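Local coordinates for protein bacterial regulatory proteins, TetR family (Nitrosomonas europaea, PDB 3NI7) that probably binds DNA as a dimeric transcriptional regulator, through a predicted helix-turn-helix motif carried on an all-helical TetR-type fold, at residues V129-R133 and L147-T153; V17-A21 and Q98-T102. One frame throughout, in Å; residues are numbered along the deposited sequence.

In the fold
Both contacts join two helices of an all-helical TetR-type chain, successive in interaction 1 and far apart in sequence in interaction 2; they lie on opposite sides of its centre, their centres 28 Å and nearest atoms about 15 Å apart. Interaction 2 ties helix 7-22, in the presumed N-terminal DNA-binding domain, to the start of helix 99-108; interaction 1 ties helix 115-135 to the start of helix 149-164, at the dimer interface. No helix is common to the two, although helices 99-108 and 115-135 follow each other in the chain. Each is partly buried. Interaction 1 covers 404 Å² and combines apolar packing with hydrogen bonds; interaction 2 covers 229 Å² and has no hydrogen bond across it.

Interaction 1: V129-R133 and L147-T153; sequences VQWVR and LEESTLT
Arg-133 lays its guanidinium over Glu-149, whose CG lies 3.5 Å from NH1 of Arg-133 across one face. The setting is a steep helix-helix crossing in the C-terminal part of a TetR-type fold: the axes of 129-133 and 149-153 approach to 10.5 Å at a signed angle of 105°. Residues 129-133 are helical throughout; Leu-147 is extended (phi/psi -147/146°) and Glu-148 is the N-cap residue of the second helix. CA atoms pair as Val-129 with Thr-153 (6.3 Å), Gln-130 with Glu-149 (7.7 Å) and Arg-133 with Leu-147 (8.2 Å). With chi1 to chi3 all t, Arg-133 reaches the turn before that helix: NH2 donates to Leu-147 O at 2.7 Å, and NE makes a weak 3.2 Å bond to the same oxygen. Val-129 (chi1 t) points toward the other helix, its CG1 4.4 Å from Leu-152 CG, while Leu-152 CD2 lies 4.2 Å from Arg-133 CB. Gln-130, chi1 m and chi2 t, donates from NE2 to Glu-149 OE2 at 2.9 Å, with an N-H...O angle of 163°. That carboxylate oxygen also hydrogen-bonds Ser-150 of the second subunit, so the crossing is part of the dimer interface. Thr-153 OG1 donates to Glu-149 O at 2.8 Å and lies 3.5 Å from Val-129 CG1.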
loop_
_atom_site.group_PDB
_atom_site.type_symbol
_atom_site.label_atom_id
_atom_site.label_comp_id
_atom_site.label_asym_id
_atom_site.label_seq_id
_atom_site.Cartn_x
_atom_site.Cartn_y
_atom_site.Cartn_z
ATOM N N VAL A 129 9.695 -3.187 -8.353
ATOM C CA VAL A 129 8.989 -2.307 -9.225
ATOM C C VAL A 129 9.883 -1.828 -10.336
ATOM O O VAL A 129 9.435 -1.697 -11.481
ATOM C CB VAL A 129 8.398 -1.115 -8.432
ATOM C CG1 VAL A 129 8.126 0.136 -9.339
ATOM C CG2 VAL A 129 7.112 -1.585 -7.709
ATOM N N GLN A 130 11.129 -1.512 -10.028
ATOM C CA GLN A 130 11.975 -0.902 -11.061
ATOM C C GLN A 130 12.479 -1.955 -12.007
ATOM O O GLN A 130 12.722 -1.694 -13.185
ATOM C CB GLN A 130 13.105 -0.158 -10.435
ATOM C CG GLN A 130 12.604 1.059 -9.712
ATOM C CD GLN A 130 13.659 1.723 -8.939
ATOM O OE1 GLN A 130 14.776 1.211 -8.837
ATOM N NE2 GLN A 130 13.337 2.887 -8.388
ATOM N N TRP A 131 12.560 -3.163 -11.467
ATOM C CA TRP A 131 12.990 -4.334 -12.183
ATOM C C TRP A 131 11.902 -4.743 -13.162
ATOM O O TRP A 131 12.191 -5.121 -14.291
ATOM C CB TRP A 131 13.251 -5.494 -11.191
ATOM C CG TRP A 131 13.741 -6.682 -11.889
ATOM C CD1 TRP A 131 15.008 -6.976 -12.128
ATOM C CD2 TRP A 131 12.970 -7.695 -12.534
ATOM N NE1 TRP A 131 15.110 -8.111 -12.869
ATOM C CE2 TRP A 131 13.852 -8.565 -13.139
ATOM C CE3 TRP A 131 11.613 -7.938 -12.669
ATOM C CZ2 TRP A 131 13.439 -9.685 -13.839
ATOM C CZ3 TRP A 131 11.206 -9.057 -13.367
ATOM C CH2 TRP A 131 12.118 -9.905 -13.946
ATOM N N VAL A 132 10.656 -4.719 -12.730
ATOM C CA VAL A 132 9.604 -5.148 -13.639
ATOM C C VAL A 132 9.517 -4.152 -14.824
ATOM O O VAL A 132 9.352 -4.539 -15.990
ATOM C CB VAL A 132 8.198 -5.237 -12.953
ATOM C CG1 VAL A 132 7.221 -5.756 -13.924
ATOM C CG2 VAL A 132 8.225 -6.129 -11.768
ATOM N N ARG A 133 9.655 -2.877 -14.475
ATOM C CA ARG A 133 9.486 -1.767 -15.413
ATOM C C ARG A 133 10.558 -1.911 -16.516
ATOM O O ARG A 133 10.248 -1.917 -17.730
ATOM C CB ARG A 133 9.584 -0.453 -14.622
ATOM C CG ARG A 133 9.128 0.833 -15.310
ATOM C CD ARG A 133 9.656 2.128 -14.511
ATOM N NE ARG A 133 8.903 3.366 -14.792
ATOM C CZ ARG A 133 9.405 4.596 -14.772
ATOM N NH1 ARG A 133 10.691 4.824 -14.414
ATOM N NH2 ARG A 133 8.603 5.621 -15.073
ATOM N N LEU A 147 5.162 4.125 -17.672
ATOM C CA LEU A 147 4.174 4.376 -16.632
ATOM C C LEU A 147 4.939 5.119 -15.586
ATOM O O LEU A 147 6.098 4.806 -15.374
ATOM C CB LEU A 147 3.781 3.066 -15.999
ATOM C CG LEU A 147 2.501 2.363 -16.328
ATOM C CD1 LEU A 147 2.579 1.939 -17.749
ATOM C CD2 LEU A 147 2.338 1.197 -15.377
ATOM N N GLU A 148 4.305 6.047 -14.890
ATOM C CA GLU A 148 5.037 6.747 -13.876
ATOM C C GLU A 148 5.314 5.707 -12.744
ATOM O O GLU A 148 4.454 4.830 -12.418
ATOM C CB GLU A 148 4.311 7.993 -13.366
ATOM C CG GLU A 148 4.259 9.108 -14.370
ATOM C CD GLU A 148 5.629 9.537 -14.888
ATOM O OE1 GLU A 148 6.599 9.760 -14.076
ATOM O OE2 GLU A 148 5.721 9.679 -16.137
ATOM N N GLU A 149 6.541 5.815 -12.202
ATOM C CA GLU A 149 7.008 4.958 -11.144
ATOM C C GLU A 149 6.003 4.850 -10.011
ATOM O O GLU A 149 5.747 3.753 -9.541
ATOM C CB GLU A 149 8.332 5.477 -10.566
ATOM C CG GLU A 149 9.657 4.840 -11.099
ATOM C CD GLU A 149 10.832 5.039 -10.125
ATOM O OE1 GLU A 149 11.711 5.927 -10.348
ATOM O OE2 GLU A 149 10.875 4.311 -9.103
ATOM N N SER A 150 5.451 5.966 -9.544
ATOM C CA SER A 150 4.436 5.904 -8.463
ATOM C C SER A 150 3.126 5.220 -8.861
ATOM O O SER A 150 2.476 4.565 -8.052
ATOM C CB SER A 150 4.126 7.273 -7.900
ATOM O OG SER A 150 4.245 8.230 -8.913
ATOM N N THR A 151 2.734 5.364 -10.106
ATOM C CA THR A 151 1.468 4.809 -10.508
ATOM C C THR A 151 1.659 3.330 -10.420
ATOM O O THR A 151 0.976 2.608 -9.657
ATOM C CB THR A 151 1.097 5.221 -11.932
ATOM O OG1 THR A 151 0.877 6.636 -11.967
ATOM C CG2 THR A 151 -0.124 4.509 -12.388
ATOM N N LEU A 152 2.629 2.871 -11.181
ATOM C CA LEU A 152 2.942 1.445 -11.154
ATOM C C LEU A 152 3.212 0.930 -9.727
ATOM O O LEU A 152 2.835 -0.170 -9.393
ATOM C CB LEU A 152 4.170 1.195 -11.983
ATOM C CG LEU A 152 4.606 -0.239 -12.023
ATOM C CD1 LEU A 152 3.442 -1.144 -12.305
ATOM C CD2 LEU A 152 5.678 -0.280 -13.087
ATOM N N THR A 153 3.830 1.724 -8.884
ATOM C CA THR A 153 4.037 1.248 -7.530
ATOM C C THR A 153 2.706 1.124 -6.852
ATOM O O THR A 153 2.415 0.099 -6.221
ATOM C CB THR A 153 4.945 2.173 -6.654
ATOM O OG1 THR A 153 6.261 2.216 -7.218
ATOM C CG2 THR A 153 5.055 1.614 -5.266
#

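Interaction 2: V17-A21 and Q98-T102; sequences VELAA and QRKVT
Gln-98, just before helix 99-108, has phi/psi -136/79° and points its CA-to-CB bond toward helix 7-22, whose residues 17-21 are helical throughout (Ala-21 N to Val-17 O, 3.0 Å). With chi1 and chi2 both m, its CG lies 3.5 Å from Val-17 CG1, and its NE2 comes within 3.8 Å of Ala-21 CB, a van der Waals approach without a hydrogen bond. The chain then turns helical. One turn on from Gln-98, Val-101 (chi1 t) fits against the face of helix 7-22 formed by Val-17, Ala-20 and Ala-21: its CG2 is 3.6 Å from Ala-20 CB and 3.8 Å from Ala-21 N, and its CG1 is 3.9 Å from Val-17 CG2. The CA atoms of Ala-21 and Val-101 are 6.2 Å apart. Thr-102 faces away, its OG1 donating to Gln-98 O at 3.0 Å. The contact joins the presumed DNA-binding domain to the rest of the helical fold: Trp-58 of helix 51-69 touches both Val-17 and Gln-98, and Trp-163 of helix 149-164 packs on Thr-102.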
loop_
_atom_site.group_PDB
_atom_site.type_symbol
_atom_site.label_atom_id
_atom_site.label_comp_id
_atom_site.label_asym_id
_atom_site.label_seq_id
_atom_site.Cartn_x
_atom_site.Cartn_y
_atom_site.Cartn_z
ATOM N N VAL A 17 6.780 -23.696 5.222
ATOM C CA VAL A 17 5.585 -23.120 4.667
ATOM C C VAL A 17 4.375 -24.067 4.859
ATOM O O VAL A 17 3.314 -23.655 5.365
ATOM C CB VAL A 17 5.881 -22.711 3.249
ATOM C CG1 VAL A 17 4.970 -23.375 2.286
ATOM C CG2 VAL A 17 5.833 -21.240 3.178
ATOM N N GLU A 18 4.570 -25.341 4.545
ATOM C CA GLU A 18 3.605 -26.362 4.939
ATOM C C GLU A 18 3.243 -26.300 6.424
ATOM O O GLU A 18 2.081 -26.163 6.765
ATOM C CB GLU A 18 4.110 -27.727 4.527
ATOM C CG GLU A 18 3.814 -27.934 3.059
ATOM C CD GLU A 18 4.772 -28.839 2.321
ATOM O OE1 GLU A 18 4.649 -30.101 2.480
ATOM O OE2 GLU A 18 5.623 -28.266 1.571
ATOM N N LEU A 19 4.232 -26.329 7.306
ATOM C CA LEU A 19 3.939 -26.257 8.743
ATOM C C LEU A 19 3.004 -25.106 9.083
ATOM O O LEU A 19 2.061 -25.256 9.854
ATOM C CB LEU A 19 5.210 -26.033 9.572
ATOM C CG LEU A 19 6.388 -27.011 9.709
ATOM C CD1 LEU A 19 7.549 -26.401 10.489
ATOM C CD2 LEU A 19 5.922 -28.325 10.347
ATOM N N ALA A 20 3.294 -23.950 8.506
ATOM C CA ALA A 20 2.489 -22.744 8.730
ATOM C C ALA A 20 1.042 -22.974 8.312
ATOM O O ALA A 20 0.095 -22.640 9.024
ATOM C CB ALA A 20 3.048 -21.552 7.942
ATOM N N ALA A 21 0.895 -23.562 7.144
ATOM C CA ALA A 21 -0.413 -23.866 6.650
ATOM C C ALA A 21 -1.225 -24.586 7.717
ATOM O O ALA A 21 -2.252 -24.100 8.155
ATOM C CB ALA A 21 -0.323 -24.723 5.412
ATOM N N GLN A 98 1.116 -20.790 -1.352
ATOM C CA GLN A 98 0.501 -20.563 -0.025
ATOM C C GLN A 98 0.092 -19.104 0.244
ATOM O O GLN A 98 0.769 -18.353 0.952
ATOM C CB GLN A 98 1.555 -20.952 0.988
ATOM C CG GLN A 98 1.856 -22.416 1.051
ATOM C CD GLN A 98 0.695 -23.236 1.556
ATOM O OE1 GLN A 98 -0.461 -22.754 1.671
ATOM N NE2 GLN A 98 0.997 -24.494 1.879
ATOM N N ARG A 99 -1.035 -18.721 -0.322
ATOM C CA ARG A 99 -1.586 -17.400 -0.118
ATOM C C ARG A 99 -1.776 -17.030 1.368
ATOM O O ARG A 99 -1.247 -16.008 1.807
ATOM C CB ARG A 99 -2.896 -17.308 -0.846
ATOM C CG ARG A 99 -3.339 -15.904 -1.156
ATOM C CD ARG A 99 -4.435 -15.910 -2.278
ATOM N NE ARG A 99 -5.322 -17.043 -2.066
ATOM C CZ ARG A 99 -6.228 -17.070 -1.101
ATOM N NH1 ARG A 99 -6.402 -15.997 -0.310
ATOM N NH2 ARG A 99 -6.967 -18.168 -0.922
ATOM N N LYS A 100 -2.510 -17.849 2.134
ATOM C CA LYS A 100 -2.756 -17.577 3.578
ATOM C C LYS A 100 -1.434 -17.439 4.410
ATOM O O LYS A 100 -1.344 -16.640 5.349
ATOM C CB LYS A 100 -3.679 -18.633 4.234
ATOM N N VAL A 101 -0.412 -18.219 4.095
ATOM C CA VAL A 101 0.859 -18.079 4.815
ATOM C C VAL A 101 1.485 -16.729 4.454
ATOM O O VAL A 101 1.851 -15.921 5.330
ATOM C CB VAL A 101 1.810 -19.208 4.435
ATOM C CG1 VAL A 101 3.220 -18.908 4.865
ATOM C CG2 VAL A 101 1.313 -20.492 5.013
ATOM N N THR A 102 1.606 -16.496 3.153
ATOM C CA THR A 102 2.131 -15.238 2.664
ATOM C C THR A 102 1.415 -14.081 3.334
ATOM O O THR A 102 2.038 -13.172 3.830
ATOM C CB THR A 102 1.931 -15.089 1.171
ATOM O OG1 THR A 102 2.706 -16.091 0.495
ATOM C CG2 THR A 102 2.371 -13.731 0.726
#